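Side-chain contacts in DegV domain-containing protein spr0652 (Streptococcus pneumoniae, PDB 6CNG), which binds linoleic acid and probably other long-chain fatty acids, and may play a part in lipid transport or fatty acid metabolism: residues Ala234-Asp237 with Glu238-Ala242; Ala242-Gly246 with Gly247-Met251; Glu265-Arg268 with Glu269-Gln273; Thr170-Gln173 with Glu174-Leu178; Asn256-Cys259 with Cys260-Ser264. All blocks are in the same frame, centred on the assembly; numbering follows the deposited sequence.

Contact 1. Residues Ala234-Asp237 with Glu238-Ala242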
loop_
_atom_site.group_PDB
_atom_site.type_symbol
_atom_site.label_atom_id
_atom_site.label_comp_id
_atom_site.label_asym_id
_atom_site.label_seq_id
_atom_site.Cartn_x
_atom_site.Cartn_y
_atom_site.Cartn_z
ATOM N N ALA A 234 19.661 7.082 4.461
ATOM C CA ALA A 234 19.026 6.271 5.490
ATOM C C ALA A 234 18.189 5.179 4.867
ATOM O O ALA A 234 18.206 4.040 5.326
ATOM C CB ALA A 234 18.143 7.145 6.376
ATOM N N ALA A 235 17.436 5.519 3.827
ATOM C CA ALA A 235 16.591 4.545 3.157
ATOM C C ALA A 235 17.417 3.463 2.476
ATOM O O ALA A 235 17.045 2.297 2.485
ATOM C CB ALA A 235 15.715 5.271 2.153
ATOM N N TYR A 236 18.533 3.833 1.868
ATOM C CA TYR A 236 19.432 2.848 1.287
ATOM C C TYR A 236 20.034 1.966 2.365
ATOM O O TYR A 236 20.056 0.747 2.230
ATOM C CB TYR A 236 20.530 3.601 0.547
ATOM C CG TYR A 236 21.690 2.792 0.038
ATOM C CD1 TYR A 236 21.682 2.292 -1.244
ATOM C CD2 TYR A 236 22.811 2.575 0.812
ATOM C CE1 TYR A 236 22.752 1.564 -1.730
ATOM C CE2 TYR A 236 23.881 1.857 0.331
ATOM C CZ TYR A 236 23.836 1.351 -0.948
ATOM O OH TYR A 236 24.872 0.643 -1.488
ATOM N N ASP A 237 20.542 2.570 3.439
ATOM C CA ASP A 237 21.122 1.790 4.523
ATOM C C ASP A 237 20.095 0.842 5.113
ATOM O O ASP A 237 20.386 -0.324 5.366
ATOM C CB ASP A 237 21.629 2.723 5.614
ATOM C CG ASP A 237 22.836 3.526 5.192
ATOM O OD1 ASP A 237 23.560 3.112 4.283
ATOM O OD2 ASP A 237 23.092 4.577 5.800
ATOM N N GLU A 238 18.891 1.315 5.341
ATOM C CA GLU A 238 17.896 0.439 5.945
ATOM C C GLU A 238 17.531 -0.691 5.009
ATOM O O GLU A 238 17.231 -1.792 5.455
ATOM C CB GLU A 238 16.629 1.208 6.353
ATOM C CG GLU A 238 16.807 2.292 7.450
ATOM C CD GLU A 238 17.340 1.791 8.803
ATOM O OE1 GLU A 238 17.090 0.626 9.190
ATOM O OE2 GLU A 238 18.018 2.587 9.464
ATOM N N LEU A 239 17.548 -0.438 3.713
ATOM C CA LEU A 239 17.291 -1.514 2.775
ATOM C C LEU A 239 18.366 -2.586 2.885
ATOM O O LEU A 239 18.077 -3.783 2.934
ATOM C CB LEU A 239 17.296 -0.944 1.370
ATOM C CG LEU A 239 15.999 -0.560 0.695
ATOM C CD1 LEU A 239 16.380 0.098 -0.588
ATOM C CD2 LEU A 239 15.135 -1.755 0.442
ATOM N N VAL A 240 19.619 -2.171 2.879
ATOM C CA VAL A 240 20.706 -3.124 3.044
ATOM C C VAL A 240 20.553 -3.900 4.353
ATOM O O VAL A 240 20.638 -5.135 4.369
ATOM C CB VAL A 240 22.056 -2.392 2.937
ATOM C CG1 VAL A 240 23.242 -3.360 3.138
ATOM C CG2 VAL A 240 22.134 -1.674 1.612
ATOM N N LYS A 241 20.338 -3.186 5.469
ATOM C CA LYS A 241 20.274 -3.821 6.778
ATOM C C LYS A 241 19.162 -4.853 6.822
ATOM O O LYS A 241 19.286 -5.882 7.492
ATOM C CB LYS A 241 20.015 -2.776 7.867
ATOM C CG LYS A 241 21.133 -1.825 8.090
ATOM C CD LYS A 241 20.694 -0.528 8.742
ATOM C CE LYS A 241 20.274 -0.725 10.163
ATOM N NZ LYS A 241 20.269 0.577 10.922
ATOM N N ALA A 242 18.083 -4.598 6.091
ATOM C CA ALA A 242 16.926 -5.468 6.128
ATOM C C ALA A 242 17.101 -6.718 5.292
ATOM O O ALA A 242 16.340 -7.671 5.466
ATOM C CB ALA A 242 15.715 -4.722 5.608
#
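Tyr236 and Val240, one helical turn apart, form the side-chain part of this contact. Methyl CG2 of Val240 lies over one face of the phenol ring, displaced toward the rim, with Tyr236 CE2 4.1 Å away. The placement follows from the valine rotamer: CG1 is anti to the backbone N (chi1 179°), which leaves CG2 beside that N and 3.2 Å from Tyr236 O. The same carbonyl accepts Val240 N at 3.0 Å in a nearly straight bond (N-H...O 170°). Matching bonds tie Glu238 N to Ala234 O (2.8 Å) and Lys241 N to Asp237 O (2.9 Å). Lys241 runs its methylenes past Asp237 O and bends at chi3, bringing NZ within 3.4 Å of Glu238 OE2, a weak salt bridge; that carboxylate oxygen has a further partner in Gln223.

Farther out, Tyr236 OH is hydrogen-bonded to Thr270 OG1 and its ring makes a cation-pi contact with Arg266, while Asp237 OD1 bonds to Gln233. Leu239 points its branch into the interior against Leu179, Met296 and Ile267. With buried Ala235 and Leu239 inward and exposed Val240 and Lys241 outward, the segment is typical of an amphipathic alpha-helix covering a beta-sheet.

Contact 2. Residues Ala242-Gly246 with Gly247-Met251; sequences AGYAG and GRIVM
Tyr244 and Gly247 meet across the corner that joins the end of helix 228-242 to strand 247-253. A Schellman motif closes the helix at Gly243, whose phi is positive (105°); the chain then runs briefly extended and turns at Gly246, also with positive phi. Across this corner the phenol OH of Tyr244 donates to Gly247 O at 2.7 Å, approaching tilted 33° from the carbonyl plane. Both Gly247 O and Arg248 O lie at the ring's edge, near its plane. With CG anti to the backbone N of Tyr244 (chi1 -179°), the ring is carried toward Gly247 and Ile249; the backbone N of Gly246 lies over one of its faces.

The side chains of Ile249 and Tyr244 cross at about a right angle, Ile249 CG1 3.5 Å from Tyr244 CE1 and Ile249 CD1 3.6 Å from Tyr244 CZ. Phe271 adds an edge-to-face ring contact with Tyr244. A water bridges the inside of the bend, accepting from Ala245 N at 2.9 Å and from Gly247 N at 3.0 Å. Arg248, on the other side of the strand, forms a salt bridge with Asp154.

The phenol donates to a main-chain carbonyl, which is consistent with a neutral tyrosine: a buried hydroxyl is satisfied, and two N-H groups of the bend are served by a single water.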
loop_
_atom_site.group_PDB
_atom_site.type_symbol
_atom_site.label_atom_id
_atom_site.label_comp_id
_atom_site.label_asym_id
_atom_site.label_seq_id
_atom_site.Cartn_x
_atom_site.Cartn_y
_atom_site.Cartn_z
ATOM N N ALA A 242 18.083 -4.598 6.091
ATOM C CA ALA A 242 16.926 -5.468 6.128
ATOM C C ALA A 242 17.101 -6.718 5.292
ATOM O O ALA A 242 16.340 -7.671 5.466
ATOM C CB ALA A 242 15.715 -4.722 5.608
ATOM N N GLY A 243 18.079 -6.751 4.416
ATOM C CA GLY A 243 18.364 -7.924 3.648
ATOM C C GLY A 243 17.947 -7.890 2.207
ATOM O O GLY A 243 17.753 -8.962 1.623
ATOM N N TYR A 244 17.783 -6.702 1.614
ATOM C CA TYR A 244 17.567 -6.598 0.174
ATOM C C TYR A 244 18.753 -7.223 -0.555
ATOM O O TYR A 244 19.900 -7.128 -0.103
ATOM C CB TYR A 244 17.358 -5.129 -0.223
ATOM C CG TYR A 244 17.097 -4.909 -1.708
ATOM C CD1 TYR A 244 15.870 -5.205 -2.277
ATOM C CD2 TYR A 244 18.082 -4.411 -2.532
ATOM C CE1 TYR A 244 15.657 -5.036 -3.606
ATOM C CE2 TYR A 244 17.870 -4.241 -3.863
ATOM C CZ TYR A 244 16.671 -4.551 -4.392
ATOM O OH TYR A 244 16.487 -4.375 -5.717
ATOM N N ALA A 245 18.472 -7.888 -1.676
ATOM C CA ALA A 245 19.504 -8.606 -2.416
ATOM C C ALA A 245 19.281 -8.537 -3.924
ATOM O O ALA A 245 19.594 -9.479 -4.657
ATOM C CB ALA A 245 19.604 -10.050 -1.944
ATOM N N GLY A 246 18.782 -7.397 -4.420
ATOM C CA GLY A 246 18.606 -7.176 -5.840
ATOM C C GLY A 246 17.251 -7.532 -6.422
ATOM O O GLY A 246 17.110 -7.481 -7.638
ATOM N N GLY A 247 16.254 -7.884 -5.591
ATOM C CA GLY A 247 14.917 -8.210 -6.047
ATOM C C GLY A 247 14.053 -7.022 -6.446
ATOM O O GLY A 247 14.531 -5.940 -6.789
ATOM N N ARG A 248 12.754 -7.233 -6.395
ATOM C CA ARG A 248 11.831 -6.206 -6.839
ATOM C C ARG A 248 11.655 -5.134 -5.776
ATOM O O ARG A 248 11.648 -5.415 -4.578
ATOM C CB ARG A 248 10.464 -6.800 -7.142
ATOM C CG ARG A 248 10.413 -7.707 -8.339
ATOM C CD ARG A 248 9.014 -8.267 -8.512
ATOM N NE ARG A 248 8.986 -9.210 -9.607
ATOM C CZ ARG A 248 7.971 -10.001 -9.882
ATOM N NH1 ARG A 248 6.884 -9.967 -9.139
ATOM N NH2 ARG A 248 8.061 -10.835 -10.905
ATOM N N ILE A 249 11.529 -3.897 -6.238
ATOM C CA ILE A 249 11.125 -2.768 -5.419
ATOM C C ILE A 249 10.000 -2.036 -6.123
ATOM O O ILE A 249 10.015 -1.889 -7.346
ATOM C CB ILE A 249 12.290 -1.802 -5.211
ATOM C CG1 ILE A 249 13.443 -2.483 -4.491
ATOM C CG2 ILE A 249 11.833 -0.617 -4.436
ATOM C CD1 ILE A 249 14.635 -1.599 -4.355
ATOM N N VAL A 250 9.034 -1.570 -5.337
ATOM C CA VAL A 250 7.968 -0.661 -5.774
ATOM C C VAL A 250 8.000 0.553 -4.853
ATOM O O VAL A 250 7.740 0.438 -3.654
ATOM C CB VAL A 250 6.594 -1.325 -5.736
ATOM C CG1 VAL A 250 5.562 -0.345 -6.114
ATOM C CG2 VAL A 250 6.570 -2.487 -6.673
ATOM N N MET A 251 8.328 1.709 -5.405
ATOM C CA MET A 251 8.342 2.968 -4.669
ATOM C C MET A 251 7.070 3.746 -5.010
ATOM O O MET A 251 6.970 4.350 -6.077
ATOM C CB MET A 251 9.555 3.808 -5.067
ATOM C CG MET A 251 10.906 3.222 -4.786
ATOM S SD MET A 251 12.241 4.290 -5.335
ATOM C CE MET A 251 13.663 3.278 -5.057
HETATM O O HOH W 1 15.931 -8.747 -2.702
#

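Contact 3. Residues Glu265-Arg268 with Glu269-Gln273; sequences ERIR and ETFPQ
Glu269 N bonds to Glu265 O at 2.7 Å, and Phe271 N to Ile267 O at the same 2.7 Å, carrying the helical pattern to the last turn. Glu265 also holds Arg268 in a salt bridge through OE1, although the modelled NH2 separation is so short that its exact length is doubtful. Glu265 OE2 comes within 4.2 Å of Glu269 OE2, the two carboxylate planes turned 63° apart. This like-charge approach is probably eased by the arginine on Glu265. Thr270 N bonds to Arg266 O at 3.1 Å; Thr270 OG1 lies 3.2 Å from the same oxygen and is also hydrogen-bonded to Tyr236 OH, its proton unassigned between them.

Phe271 is the first residue to leave helical angles. Its CG, anti to the carbonyl carbon (chi1 -57°), turns the ring back so that Ile267 O lies in plane at its edge and Ile267 CG2 is 4.2 Å from Phe271 CD1. Pro272 CA then makes a C-H...O contact of 3.3 Å with Arg268 O.

The contact ends the helix of the beta-alpha-beta unit 247-253, 257-270, 275-280. Ile267 packs on Ile249 and Met251 of the first strand and on Ile276 of the second, while Arg266 touches Gln233 of helix 228-242.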
loop_
_atom_site.group_PDB
_atom_site.type_symbol
_atom_site.label_atom_id
_atom_site.label_comp_id
_atom_site.label_asym_id
_atom_site.label_seq_id
_atom_site.Cartn_x
_atom_site.Cartn_y
_atom_site.Cartn_z
ATOM N N GLU A 265 18.904 4.970 -8.640
ATOM C CA GLU A 265 20.239 4.869 -9.209
ATOM C C GLU A 265 21.207 4.238 -8.217
ATOM O O GLU A 265 21.922 3.307 -8.572
ATOM C CB GLU A 265 20.717 6.230 -9.703
ATOM C CG GLU A 265 20.104 6.659 -11.039
ATOM C CD GLU A 265 20.500 5.759 -12.221
ATOM O OE1 GLU A 265 19.697 5.631 -13.180
ATOM O OE2 GLU A 265 21.607 5.168 -12.200
ATOM N N ARG A 266 21.227 4.721 -6.967
ATOM C CA ARG A 266 22.134 4.177 -5.955
ATOM C C ARG A 266 21.929 2.686 -5.780
ATOM O O ARG A 266 22.892 1.927 -5.642
ATOM C CB ARG A 266 21.887 4.833 -4.597
ATOM C CG ARG A 266 22.923 5.797 -4.146
ATOM C CD ARG A 266 23.292 5.619 -2.685
ATOM N NE ARG A 266 24.405 4.683 -2.527
ATOM C CZ ARG A 266 25.140 4.573 -1.427
ATOM N NH1 ARG A 266 24.871 5.352 -0.381
ATOM N NH2 ARG A 266 26.144 3.693 -1.383
ATOM N N ILE A 267 20.678 2.260 -5.730
ATOM C CA ILE A 267 20.387 0.850 -5.581
ATOM C C ILE A 267 20.836 0.078 -6.796
ATOM O O ILE A 267 21.360 -1.037 -6.677
ATOM C CB ILE A 267 18.885 0.650 -5.346
ATOM C CG1 ILE A 267 18.516 1.290 -4.026
ATOM C CG2 ILE A 267 18.559 -0.828 -5.387
ATOM C CD1 ILE A 267 16.978 1.409 -3.779
ATOM N N ARG A 268 20.638 0.649 -7.986
ATOM C CA ARG A 268 21.051 -0.040 -9.197
ATOM C C ARG A 268 22.553 -0.046 -9.328
ATOM O O ARG A 268 23.121 -0.978 -9.893
ATOM C CB ARG A 268 20.451 0.601 -10.433
ATOM C CG ARG A 268 18.982 0.288 -10.612
ATOM C CD ARG A 268 18.442 0.702 -11.988
ATOM N NE ARG A 268 17.862 2.032 -11.956
ATOM C CZ ARG A 268 18.435 3.120 -12.451
ATOM N NH1 ARG A 268 19.623 3.057 -13.050
ATOM N NH2 ARG A 268 17.797 4.278 -12.349
ATOM N N GLU A 269 23.209 0.985 -8.819
ATOM C CA GLU A 269 24.663 0.989 -8.816
ATOM C C GLU A 269 25.201 -0.143 -7.959
ATOM O O GLU A 269 26.159 -0.824 -8.350
ATOM C CB GLU A 269 25.160 2.352 -8.360
ATOM C CG GLU A 269 24.978 3.367 -9.452
ATOM C CD GLU A 269 25.106 4.787 -8.992
ATOM O OE1 GLU A 269 25.280 5.055 -7.807
ATOM O OE2 GLU A 269 25.006 5.672 -9.844
ATOM N N THR A 270 24.571 -0.389 -6.807
ATOM C CA THR A 270 25.009 -1.448 -5.908
ATOM C C THR A 270 24.512 -2.825 -6.340
ATOM O O THR A 270 25.233 -3.818 -6.196
ATOM C CB THR A 270 24.516 -1.165 -4.494
ATOM O OG1 THR A 270 24.984 0.110 -4.054
ATOM C CG2 THR A 270 25.027 -2.198 -3.586
ATOM N N PHE A 271 23.272 -2.906 -6.823
ATOM C CA PHE A 271 22.611 -4.167 -7.151
ATOM C C PHE A 271 22.187 -4.047 -8.608
ATOM O O PHE A 271 21.052 -3.642 -8.892
ATOM C CB PHE A 271 21.400 -4.411 -6.247
ATOM C CG PHE A 271 21.711 -4.425 -4.778
ATOM C CD1 PHE A 271 21.642 -3.269 -4.026
ATOM C CD2 PHE A 271 22.053 -5.608 -4.141
ATOM C CE1 PHE A 271 21.922 -3.283 -2.673
ATOM C CE2 PHE A 271 22.320 -5.632 -2.785
ATOM C CZ PHE A 271 22.254 -4.470 -2.051
ATOM N N PRO A 272 23.061 -4.379 -9.565
ATOM C CA PRO A 272 22.785 -4.030 -10.975
ATOM C C PRO A 272 21.514 -4.646 -11.587
ATOM O O PRO A 272 20.980 -4.088 -12.565
ATOM C CB PRO A 272 24.062 -4.498 -11.698
ATOM C CG PRO A 272 24.698 -5.453 -10.741
ATOM C CD PRO A 272 24.408 -4.954 -9.405
ATOM N N GLN A 273 21.006 -5.743 -11.037
ATOM C CA GLN A 273 19.837 -6.424 -11.571
ATOM C C GLN A 273 18.518 -5.946 -10.967
ATOM O O GLN A 273 17.469 -6.507 -11.292
ATOM C CB GLN A 273 19.986 -7.937 -11.376
ATOM C CG GLN A 273 20.459 -8.682 -12.644
ATOM C CD GLN A 273 21.675 -8.035 -13.333
ATOM O OE1 GLN A 273 21.544 -7.353 -14.358
ATOM N NE2 GLN A 273 22.861 -8.276 -12.785
#

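Contact 4. Residues Thr170-Gln173 with Glu174-Leu178; sequences TAYQ and EKTKL. With NA (sodium ion), chain D.
Tyr172 and Thr176 touch where helix 162-174 gives way to strand 176-182. Thr176 sets OG1 between its backbone N and carbonyl carbon (chi1 60°), which sends CG2 over a face of the tyrosine ring. The methyl is 3.7 Å from the centroid of the Tyr172 ring and 24° off its normal, a CH-pi contact shifted toward the rim. Lys175 approaches the same ring differently: bent at chi3 and chi4, its chain doubles back until NZ lies in the ring plane at the edge, 3.8 Å from Tyr172 CD1, so the ammonium group is not stacked on the pi face. The phenol OH is hydrogen-bonded to Glu299.

Gln173 is fully extended, with CG anti to its backbone N (chi1 -172°). Its amide NE2 thereby reaches Asp137 O and makes a weak 3.4 Å bond to a water. Glu174, also extended, lays its chain back along the carbonyls of Thr170 and Ala171. The last turn is tightened by two bonds of three-residue span, Glu174 N to Ala171 O (3.0 Å) and Lys175 N to Tyr172 O (2.8 Å), each donor standing above the carbonyl plane.

This turn presents Gln173 O, at 2.8 Å, and Thr176 O, at 2.3 Å, to a sodium ion, which also binds the water contacted by Gln173 NE2 and the carboxylate of Glu144. An all-oxygen shell suits a hard cation such as sodium, and the glutamate probably offsets its charge. Because both carbonyls are main-chain atoms, the ion links the helix end to the strand start directly.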
loop_
_atom_site.group_PDB
_atom_site.type_symbol
_atom_site.label_atom_id
_atom_site.label_comp_id
_atom_site.label_asym_id
_atom_site.label_seq_id
_atom_site.Cartn_x
_atom_site.Cartn_y
_atom_site.Cartn_z
ATOM N N THR A 170 1.306 -16.692 0.610
ATOM C CA THR A 170 1.623 -16.654 2.024
ATOM C C THR A 170 3.127 -16.704 2.232
ATOM O O THR A 170 3.679 -15.946 3.034
ATOM C CB THR A 170 0.922 -17.797 2.737
ATOM O OG1 THR A 170 -0.499 -17.688 2.539
ATOM C CG2 THR A 170 1.192 -17.695 4.176
ATOM N N ALA A 171 3.810 -17.546 1.475
ATOM C CA ALA A 171 5.254 -17.607 1.566
ATOM C C ALA A 171 5.883 -16.320 1.080
ATOM O O ALA A 171 6.807 -15.810 1.710
ATOM C CB ALA A 171 5.768 -18.787 0.758
ATOM N N TYR A 172 5.370 -15.756 -0.015
ATOM C CA TYR A 172 5.973 -14.554 -0.573
ATOM C C TYR A 172 5.862 -13.391 0.395
ATOM O O TYR A 172 6.756 -12.552 0.477
ATOM C CB TYR A 172 5.302 -14.214 -1.902
ATOM C CG TYR A 172 5.881 -12.993 -2.607
ATOM C CD1 TYR A 172 7.156 -13.010 -3.120
ATOM C CD2 TYR A 172 5.138 -11.836 -2.772
ATOM C CE1 TYR A 172 7.674 -11.921 -3.741
ATOM C CE2 TYR A 172 5.649 -10.745 -3.408
ATOM C CZ TYR A 172 6.912 -10.786 -3.894
ATOM O OH TYR A 172 7.445 -9.698 -4.535
ATOM N N GLN A 173 4.761 -13.320 1.126
ATOM C CA GLN A 173 4.562 -12.254 2.090
ATOM C C GLN A 173 5.592 -12.279 3.224
ATOM O O GLN A 173 5.813 -11.252 3.864
ATOM C CB GLN A 173 3.120 -12.309 2.597
ATOM C CG GLN A 173 2.761 -11.138 3.446
ATOM C CD GLN A 173 1.306 -11.126 3.853
ATOM O OE1 GLN A 173 0.584 -12.106 3.660
ATOM N NE2 GLN A 173 0.874 -10.026 4.448
ATOM N N GLU A 174 6.253 -13.399 3.471
ATOM C CA GLU A 174 7.365 -13.385 4.399
ATOM C C GLU A 174 8.587 -12.718 3.793
ATOM O O GLU A 174 9.439 -12.245 4.543
ATOM C CB GLU A 174 7.711 -14.816 4.801
ATOM C CG GLU A 174 6.542 -15.623 5.329
ATOM C CD GLU A 174 6.830 -17.123 5.374
ATOM O OE1 GLU A 174 7.993 -17.513 5.134
ATOM O OE2 GLU A 174 5.900 -17.926 5.639
ATOM N N LYS A 175 8.665 -12.669 2.454
ATOM C CA LYS A 175 9.790 -12.145 1.690
ATOM C C LYS A 175 9.652 -10.671 1.360
ATOM O O LYS A 175 10.530 -10.127 0.701
ATOM C CB LYS A 175 9.936 -12.855 0.318
ATOM C CG LYS A 175 10.439 -14.292 0.315
ATOM C CD LYS A 175 10.333 -14.928 -1.098
ATOM C CE LYS A 175 9.686 -16.336 -1.081
ATOM N NZ LYS A 175 8.446 -16.425 -1.926
ATOM N N THR A 176 8.565 -10.030 1.761
ATOM C CA THR A 176 8.275 -8.657 1.389
ATOM C C THR A 176 8.199 -7.776 2.630
ATOM O O THR A 176 7.710 -8.202 3.688
ATOM C CB THR A 176 6.965 -8.541 0.579
ATOM O OG1 THR A 176 5.853 -9.016 1.338
ATOM C CG2 THR A 176 7.054 -9.327 -0.671
ATOM N N LYS A 177 8.678 -6.541 2.472
ATOM C CA LYS A 177 8.769 -5.572 3.552
ATOM C C LYS A 177 8.386 -4.183 3.035
ATOM O O LYS A 177 8.228 -3.970 1.832
ATOM C CB LYS A 177 10.183 -5.593 4.160
ATOM C CG LYS A 177 10.672 -7.006 4.688
ATOM C CD LYS A 177 10.060 -7.453 6.010
ATOM C CE LYS A 177 10.403 -8.932 6.403
ATOM N NZ LYS A 177 9.640 -9.451 7.597
ATOM N N LEU A 178 8.255 -3.226 3.966
ATOM C CA LEU A 178 7.988 -1.830 3.632
ATOM C C LEU A 178 8.918 -0.902 4.402
ATOM O O LEU A 178 9.078 -1.033 5.609
ATOM C CB LEU A 178 6.529 -1.444 3.944
ATOM C CG LEU A 178 6.136 -0.010 3.535
ATOM C CD1 LEU A 178 5.886 0.107 2.069
ATOM C CD2 LEU A 178 4.927 0.469 4.263
HETATM NA NA NA D . 5.751 -8.651 4.840
HETATM O O HOH W 2 3.675 -8.479 5.718
#

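Contact 5. Residues Asn256-Cys259 with Cys260-Ser264; sequences NEKC and CQQLS
Cys260 meets Asn256 at the start of helix 257-270, the helix of a beta-alpha-beta unit whose parallel strands are 247-253 and 275-280. Asn256 occupies the N-cap position, yet its side chain makes no capping bond; its carbonyl instead accepts Cys260 N at 3.1 Å, opening the ladder of helical bonds. The thiol of Cys260 stays on the same side: SG is anti to the carbonyl carbon, beside the backbone N (chi1 -71°), and comes 3.2 Å from Asn256 O. This buried side chain also packs on Met251, Ile278 and Leu294, so it faces the sheet.

Gln261 follows with its N bonded to Glu257 O at 2.9 Å. Its chain bends at chi2, and its end leads away from the preceding turn. Gln262 behaves otherwise. Besides the bond from its N to Lys258 O (3.1 Å), its CG lies beside the backbone N and rides 3.2 Å from Lys258 O. The amide then folds over so that NE2 is 4.0 Å from Lys258 CE, the two long side chains slanting across each other on the exposed flank without a polar bond between them.

Leu263 N reaches Cys259 O at 3.1 Å, with its buried branch directed at Val232, Ala235 and Tyr236 of helix 228-242; the leucine thus fills the seam between the two helices. At Ser264 the ladder continues: the hydroxyl OG is hydrogen-bonded to Arg268 NE one turn on, and Ser264 N donates to Cys260 O at 2.9 Å.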
loop_
_atom_site.group_PDB
_atom_site.type_symbol
_atom_site.label_atom_id
_atom_site.label_comp_id
_atom_site.label_asym_id
_atom_site.label_seq_id
_atom_site.Cartn_x
_atom_site.Cartn_y
_atom_site.Cartn_z
ATOM N N ASN A 256 7.613 13.062 -4.930
ATOM C CA ASN A 256 8.940 12.705 -4.472
ATOM C C ASN A 256 9.698 11.971 -5.573
ATOM O O ASN A 256 10.517 11.095 -5.291
ATOM C CB ASN A 256 8.847 11.843 -3.210
ATOM C CG ASN A 256 10.097 11.890 -2.403
ATOM O OD1 ASN A 256 10.823 12.875 -2.421
ATOM N ND2 ASN A 256 10.361 10.828 -1.675
ATOM N N GLU A 257 9.449 12.320 -6.832
ATOM C CA GLU A 257 10.076 11.617 -7.940
ATOM C C GLU A 257 11.580 11.800 -7.959
ATOM O O GLU A 257 12.304 10.905 -8.389
ATOM C CB GLU A 257 9.523 12.129 -9.267
ATOM C CG GLU A 257 8.151 11.612 -9.603
ATOM C CD GLU A 257 7.039 12.538 -9.181
ATOM O OE1 GLU A 257 7.233 13.331 -8.247
ATOM O OE2 GLU A 257 5.954 12.470 -9.797
ATOM N N LYS A 258 12.077 12.960 -7.548
ATOM C CA LYS A 258 13.513 13.175 -7.648
ATOM C C LYS A 258 14.253 12.355 -6.602
ATOM O O LYS A 258 15.320 11.802 -6.889
ATOM C CB LYS A 258 13.861 14.660 -7.532
ATOM C CG LYS A 258 15.290 15.029 -7.947
ATOM C CD LYS A 258 15.567 14.611 -9.387
ATOM C CE LYS A 258 16.755 15.319 -9.962
ATOM N NZ LYS A 258 16.566 15.427 -11.421
ATOM N N CYS A 259 13.706 12.262 -5.383
ATOM C CA CYS A 259 14.356 11.462 -4.353
ATOM C C CYS A 259 14.253 9.986 -4.685
ATOM O O CYS A 259 15.158 9.204 -4.362
ATOM C CB CYS A 259 13.774 11.757 -2.974
ATOM S SG CYS A 259 14.429 13.273 -2.235
ATOM N N CYS A 260 13.197 9.608 -5.392
ATOM C CA CYS A 260 13.062 8.235 -5.847
ATOM C C CYS A 260 14.025 7.893 -6.983
ATOM O O CYS A 260 14.548 6.786 -7.011
ATOM C CB CYS A 260 11.631 7.965 -6.261
ATOM S SG CYS A 260 10.484 7.887 -4.888
ATOM N N GLN A 261 14.269 8.808 -7.933
ATOM C CA GLN A 261 15.240 8.512 -8.981
ATOM C C GLN A 261 16.657 8.430 -8.421
ATOM O O GLN A 261 17.441 7.596 -8.873
ATOM C CB GLN A 261 15.111 9.495 -10.156
ATOM C CG GLN A 261 16.181 9.342 -11.286
ATOM C CD GLN A 261 16.213 7.960 -12.032
ATOM O OE1 GLN A 261 15.293 7.154 -11.931
ATOM N NE2 GLN A 261 17.285 7.715 -12.779
ATOM N N GLN A 262 16.998 9.240 -7.417
ATOM C CA GLN A 262 18.358 9.220 -6.895
ATOM C C GLN A 262 18.602 7.992 -6.035
ATOM O O GLN A 262 19.717 7.460 -6.020
ATOM C CB GLN A 262 18.645 10.480 -6.090
ATOM C CG GLN A 262 18.518 11.807 -6.891
ATOM C CD GLN A 262 19.855 12.392 -7.353
ATOM O OE1 GLN A 262 20.922 11.901 -6.983
ATOM N NE2 GLN A 262 19.797 13.445 -8.167
ATOM N N LEU A 263 17.579 7.561 -5.293
ATOM C CA LEU A 263 17.658 6.303 -4.563
ATOM C C LEU A 263 17.740 5.119 -5.519
ATOM O O LEU A 263 18.554 4.211 -5.311
ATOM C CB LEU A 263 16.455 6.185 -3.620
ATOM C CG LEU A 263 16.314 4.961 -2.714
ATOM C CD1 LEU A 263 17.492 4.803 -1.801
ATOM C CD2 LEU A 263 15.067 5.081 -1.904
ATOM N N SER A 264 16.933 5.136 -6.595
ATOM C CA SER A 264 16.918 4.056 -7.582
ATOM C C SER A 264 18.280 3.876 -8.230
ATOM O O SER A 264 18.760 2.753 -8.390
ATOM C CB SER A 264 15.853 4.347 -8.641
ATOM O OG SER A 264 15.996 3.534 -9.786
#

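Along the chain the order is contact 4, 1, 2, 5, 3. Contacts 1 and 2 share Ala242, their centres about 10 Å apart, where helix 228-242 leads through the short strand 244-245 and a corner into strand 247-253. Contacts 5 and 3 are the two ends of helix 257-270, centres about 13 Å apart. Both touch contact 1, so the two helices pack side by side, while contact 2 touches contacts 1, 3 and 5, partly through strand 247-253 and partly through the corner before it. Contact 4 touches none of the others; its centre is about 11 Å from contact 2, but its strand 176-182 belongs to the same six-stranded sheet. The five therefore describe one helix-covered sheet, with the sodium ion and a linoleic acid pocket residue in contact 4.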